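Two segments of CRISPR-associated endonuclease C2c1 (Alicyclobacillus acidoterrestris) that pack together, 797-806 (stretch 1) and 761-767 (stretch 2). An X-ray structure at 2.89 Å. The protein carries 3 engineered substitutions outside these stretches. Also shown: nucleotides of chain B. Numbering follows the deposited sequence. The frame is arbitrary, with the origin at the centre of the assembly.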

# COMPACT_ATOMS: atom_id res chain seq x y z
N THR A 797 -3.16 15.31 -16.52
CA THR A 797 -4.17 14.41 -17.05
C THR A 797 -3.61 13.01 -17.28
O THR A 797 -4.30 12.02 -17.05
CB THR A 797 -4.76 15.01 -18.32
OG1 THR A 797 -5.57 14.04 -18.99
CG2 THR A 797 -3.64 15.48 -19.25
N LEU A 798 -2.36 12.91 -17.73
CA LEU A 798 -1.73 11.59 -17.83
C LEU A 798 -1.54 10.96 -16.46
O LEU A 798 -1.78 9.76 -16.28
CB LEU A 798 -0.39 11.70 -18.56
CG LEU A 798 0.53 10.48 -18.47
CD1 LEU A 798 -0.12 9.28 -19.13
CD2 LEU A 798 1.88 10.76 -19.12
N ARG A 799 -1.11 11.76 -15.47
CA ARG A 799 -0.96 11.25 -14.11
C ARG A 799 -2.28 10.75 -13.56
O ARG A 799 -2.34 9.69 -12.93
CB ARG A 799 -0.39 12.34 -13.20
CG ARG A 799 1.03 12.09 -12.73
CD ARG A 799 1.17 10.73 -12.07
NE ARG A 799 2.45 10.10 -12.41
CZ ARG A 799 2.71 8.81 -12.26
NH1 ARG A 799 1.79 7.99 -11.77
NH2 ARG A 799 3.91 8.34 -12.60
N GLU A 800 -3.36 11.50 -13.78
CA GLU A 800 -4.68 11.06 -13.35
C GLU A 800 -5.11 9.80 -14.08
O GLU A 800 -5.83 8.97 -13.51
CB GLU A 800 -5.70 12.18 -13.54
CG GLU A 800 -5.48 13.37 -12.61
CD GLU A 800 -6.50 14.46 -12.81
OE1 GLU A 800 -7.26 14.40 -13.80
OE2 GLU A 800 -6.55 15.39 -11.97
N HIS A 801 -4.69 9.63 -15.33
CA HIS A 801 -5.00 8.40 -16.05
C HIS A 801 -4.25 7.21 -15.46
O HIS A 801 -4.82 6.12 -15.31
CB HIS A 801 -4.68 8.55 -17.54
CG HIS A 801 -5.07 7.37 -18.37
ND1 HIS A 801 -6.38 6.95 -18.50
CD2 HIS A 801 -4.33 6.52 -19.12
CE1 HIS A 801 -6.42 5.89 -19.29
NE2 HIS A 801 -5.19 5.61 -19.68
N ILE A 802 -2.97 7.39 -15.13
CA ILE A 802 -2.21 6.30 -14.54
C ILE A 802 -2.83 5.88 -13.22
O ILE A 802 -2.99 4.68 -12.95
CB ILE A 802 -0.73 6.70 -14.37
CG1 ILE A 802 -0.10 7.00 -15.73
CG2 ILE A 802 0.04 5.60 -13.66
CD1 ILE A 802 1.35 7.44 -15.65
N ASP A 803 -3.22 6.84 -12.39
CA ASP A 803 -3.79 6.50 -11.09
C ASP A 803 -5.13 5.79 -11.25
O ASP A 803 -5.39 4.78 -10.59
CB ASP A 803 -3.94 7.74 -10.22
CG ASP A 803 -4.56 7.44 -8.86
OD1 ASP A 803 -5.80 7.53 -8.74
OD2 ASP A 803 -3.81 7.07 -7.93
N HIS A 804 -6.00 6.30 -12.13
CA HIS A 804 -7.26 5.62 -12.39
C HIS A 804 -7.02 4.20 -12.89
O HIS A 804 -7.74 3.27 -12.52
CB HIS A 804 -8.10 6.41 -13.39
CG HIS A 804 -8.75 7.63 -12.80
ND1 HIS A 804 -9.05 7.74 -11.46
CD2 HIS A 804 -9.17 8.78 -13.37
CE1 HIS A 804 -9.62 8.91 -11.23
NE2 HIS A 804 -9.71 9.56 -12.38
N ALA A 805 -6.00 4.02 -13.73
CA ALA A 805 -5.70 2.70 -14.27
C ALA A 805 -5.33 1.73 -13.16
O ALA A 805 -5.74 0.56 -13.19
CB ALA A 805 -4.57 2.80 -15.29
N LYS A 806 -4.55 2.18 -12.17
CA LYS A 806 -4.20 1.31 -11.06
C LYS A 806 -5.40 1.04 -10.17
O LYS A 806 -5.54 -0.06 -9.62
CB LYS A 806 -3.07 1.93 -10.24
CG LYS A 806 -1.80 2.24 -11.01
CD LYS A 806 -0.58 2.06 -10.11
CE LYS A 806 0.65 2.78 -10.64
NZ LYS A 806 0.52 4.25 -10.49
P U B 37 -8.10 8.80 -23.52
OP1 U B 37 -9.38 9.39 -23.98
OP2 U B 37 -6.88 8.91 -24.35
O5' U B 37 -7.74 9.53 -22.15
C5' U B 37 -6.54 9.23 -21.45
C4' U B 37 -5.66 10.44 -21.29
O4' U B 37 -4.31 9.96 -21.06
C3' U B 37 -5.59 11.35 -22.51
O3' U B 37 -5.32 12.71 -22.15
C2' U B 37 -4.41 10.77 -23.28
O2' U B 37 -3.77 11.69 -24.14
C1' U B 37 -3.48 10.31 -22.16
N1 U B 37 -2.71 9.11 -22.53
C2 U B 37 -1.32 9.15 -22.50
O2 U B 37 -0.70 10.14 -22.16
N3 U B 37 -0.70 7.99 -22.87
C4 U B 37 -1.30 6.81 -23.28
O4 U B 37 -0.62 5.84 -23.60
C5 U B 37 -2.73 6.85 -23.29
C6 U B 37 -3.36 7.97 -22.93
P G B 32 -13.62 10.80 -13.27
OP1 G B 32 -12.77 11.99 -12.98
OP2 G B 32 -14.55 10.81 -14.43
O5' G B 32 -12.63 9.56 -13.44
C5' G B 32 -12.68 8.75 -14.60
C4' G B 32 -12.26 7.34 -14.28
O4' G B 32 -13.41 6.58 -13.83
C3' G B 32 -11.73 6.54 -15.44
O3' G B 32 -10.39 6.85 -15.76
C2' G B 32 -11.94 5.11 -14.96
O2' G B 32 -10.94 4.73 -14.02
C1' G B 32 -13.27 5.23 -14.23
N9 G B 32 -14.40 4.89 -15.10
C8 G B 32 -15.24 5.77 -15.74
N7 G B 32 -16.15 5.16 -16.45
C5 G B 32 -15.89 3.81 -16.28
C6 G B 32 -16.55 2.66 -16.79
O6 G B 32 -17.53 2.59 -17.55
N1 G B 32 -15.95 1.49 -16.35
C2 G B 32 -14.87 1.42 -15.52
N2 G B 32 -14.44 0.19 -15.21
N3 G B 32 -14.25 2.48 -15.02
C4 G B 32 -14.81 3.63 -15.44
P C B 33 -9.88 6.68 -17.26
OP1 C B 33 -8.52 7.25 -17.35
OP2 C B 33 -10.94 7.13 -18.19
O5' C B 33 -9.77 5.10 -17.42
C5' C B 33 -8.85 4.37 -16.62
C4' C B 33 -8.87 2.91 -16.97
O4' C B 33 -10.08 2.30 -16.42
C3' C B 33 -8.98 2.58 -18.45
O3' C B 33 -7.83 2.87 -19.24
C2' C B 33 -9.49 1.15 -18.40
O2' C B 33 -8.49 0.27 -17.90
C1' C B 33 -10.55 1.30 -17.31
N1 C B 33 -11.83 1.76 -17.90
C2 C B 33 -12.66 0.81 -18.50
O2 C B 33 -12.33 -0.38 -18.48
N3 C B 33 -13.82 1.22 -19.07
C4 C B 33 -14.15 2.51 -19.07
N4 C B 33 -15.30 2.86 -19.65
C5 C B 33 -13.32 3.49 -18.49
C6 C B 33 -12.18 3.09 -17.93
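Stretch 2, residues 761-767: QIEYLER

Both stretches are helical throughout: phi/psi values cluster near -65/-40, and i-to-i+4 backbone hydrogen bonds run from H801 N to T797 O (3.0 Å) in stretch 1 and from L765 N to Q761 O (2.9 Å) in stretch 2. The axes approach to 9.8 Å with 163° between their N-to-C directions, so stretch 2 lies nearly antiparallel on stretch 1 (signed crossing angle -163°). Register is set at I802 and L765, whose CA atoms are 6.3 Å apart.

Along stretch 1, L798 CD1 comes 4.3 Å from L765 O. The CA-to-CB bond of R799 points away, yet its long side chain returns: NH2 donates a very short hydrogen bond to E766 OE1 (2.4 Å, 135°), part of a salt bridge lying near the guanidinium plane. H801 CD2 meets L765 CD1 at 3.5 Å, while H801 ND1 donates to OP1 of cytidine nucleotide 33 of chain B (2.4 Å). I802 points toward stretch 2, packing CG1 on L765 CB (3.6 Å) and CG2 on I762 CG2 (4.2 Å). One turn on, A805 CB lies 4.2 Å from I762 CG1 and 4.1 Å from L765 CD1. K806 CE approaches I762 CG2 (3.7 Å), and its NZ makes a weak hydrogen bond within a salt bridge to E766 OE2 (3.3 Å). E766 thus pairs with two basic residues nearly two turns apart.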

# COMPACT_ATOMS: atom_id res chain seq x y z
N GLN A 761 0.80 -2.47 -19.09
CA GLN A 761 0.15 -1.30 -19.67
C GLN A 761 0.25 -0.09 -18.75
O GLN A 761 0.44 1.04 -19.21
CB GLN A 761 -1.30 -1.60 -19.99
CG GLN A 761 -1.77 -0.80 -21.19
CD GLN A 761 -2.57 0.43 -20.82
OE1 GLN A 761 -3.01 0.57 -19.67
NE2 GLN A 761 -2.78 1.32 -21.78
N ILE A 762 0.11 -0.31 -17.44
CA ILE A 762 0.30 0.79 -16.50
C ILE A 762 1.73 1.31 -16.59
O ILE A 762 1.97 2.52 -16.52
CB ILE A 762 -0.05 0.33 -15.07
CG1 ILE A 762 -1.54 -0.02 -14.99
CG2 ILE A 762 0.30 1.41 -14.06
CD1 ILE A 762 -1.95 -0.64 -13.68
N GLU A 763 2.69 0.41 -16.79
CA GLU A 763 4.07 0.85 -16.96
C GLU A 763 4.29 1.47 -18.34
O GLU A 763 5.12 2.36 -18.50
CB GLU A 763 5.03 -0.31 -16.72
CG GLU A 763 6.39 0.12 -16.19
CD GLU A 763 7.26 -1.06 -15.79
OE1 GLU A 763 7.08 -2.16 -16.36
OE2 GLU A 763 8.13 -0.88 -14.91
N TYR A 764 3.54 1.00 -19.35
CA TYR A 764 3.53 1.69 -20.63
C TYR A 764 3.10 3.15 -20.46
O TYR A 764 3.64 4.05 -21.12
CB TYR A 764 2.60 0.97 -21.60
CG TYR A 764 2.18 1.78 -22.81
CD1 TYR A 764 3.10 2.15 -23.78
CD2 TYR A 764 0.85 2.16 -22.98
CE1 TYR A 764 2.71 2.89 -24.89
CE2 TYR A 764 0.46 2.89 -24.08
CZ TYR A 764 1.39 3.25 -25.03
OH TYR A 764 0.99 3.99 -26.13
N LEU A 765 2.15 3.39 -19.56
CA LEU A 765 1.78 4.76 -19.21
C LEU A 765 2.88 5.43 -18.38
O LEU A 765 3.25 6.58 -18.65
CB LEU A 765 0.46 4.77 -18.46
CG LEU A 765 -0.75 4.12 -19.14
CD1 LEU A 765 -1.94 4.11 -18.20
CD2 LEU A 765 -1.09 4.85 -20.42
N GLU A 766 3.39 4.73 -17.37
CA GLU A 766 4.44 5.29 -16.52
C GLU A 766 5.67 5.66 -17.34
O GLU A 766 6.31 6.68 -17.07
CB GLU A 766 4.82 4.30 -15.43
CG GLU A 766 3.77 4.10 -14.36
CD GLU A 766 3.87 5.13 -13.25
OE1 GLU A 766 4.50 6.19 -13.46
OE2 GLU A 766 3.33 4.86 -12.15
N ARG A 767 6.02 4.83 -18.32
CA ARG A 767 7.20 5.11 -19.14
C ARG A 767 7.06 6.45 -19.84
O ARG A 767 8.04 7.20 -19.96
CB ARG A 767 7.42 3.99 -20.15
CG ARG A 767 8.57 3.07 -19.82
CD ARG A 767 8.84 2.09 -20.95
NE ARG A 767 8.09 0.85 -20.79
CZ ARG A 767 8.49 -0.16 -20.02
NH1 ARG A 767 7.76 -1.26 -19.93
NH2 ARG A 767 9.63 -0.07 -19.35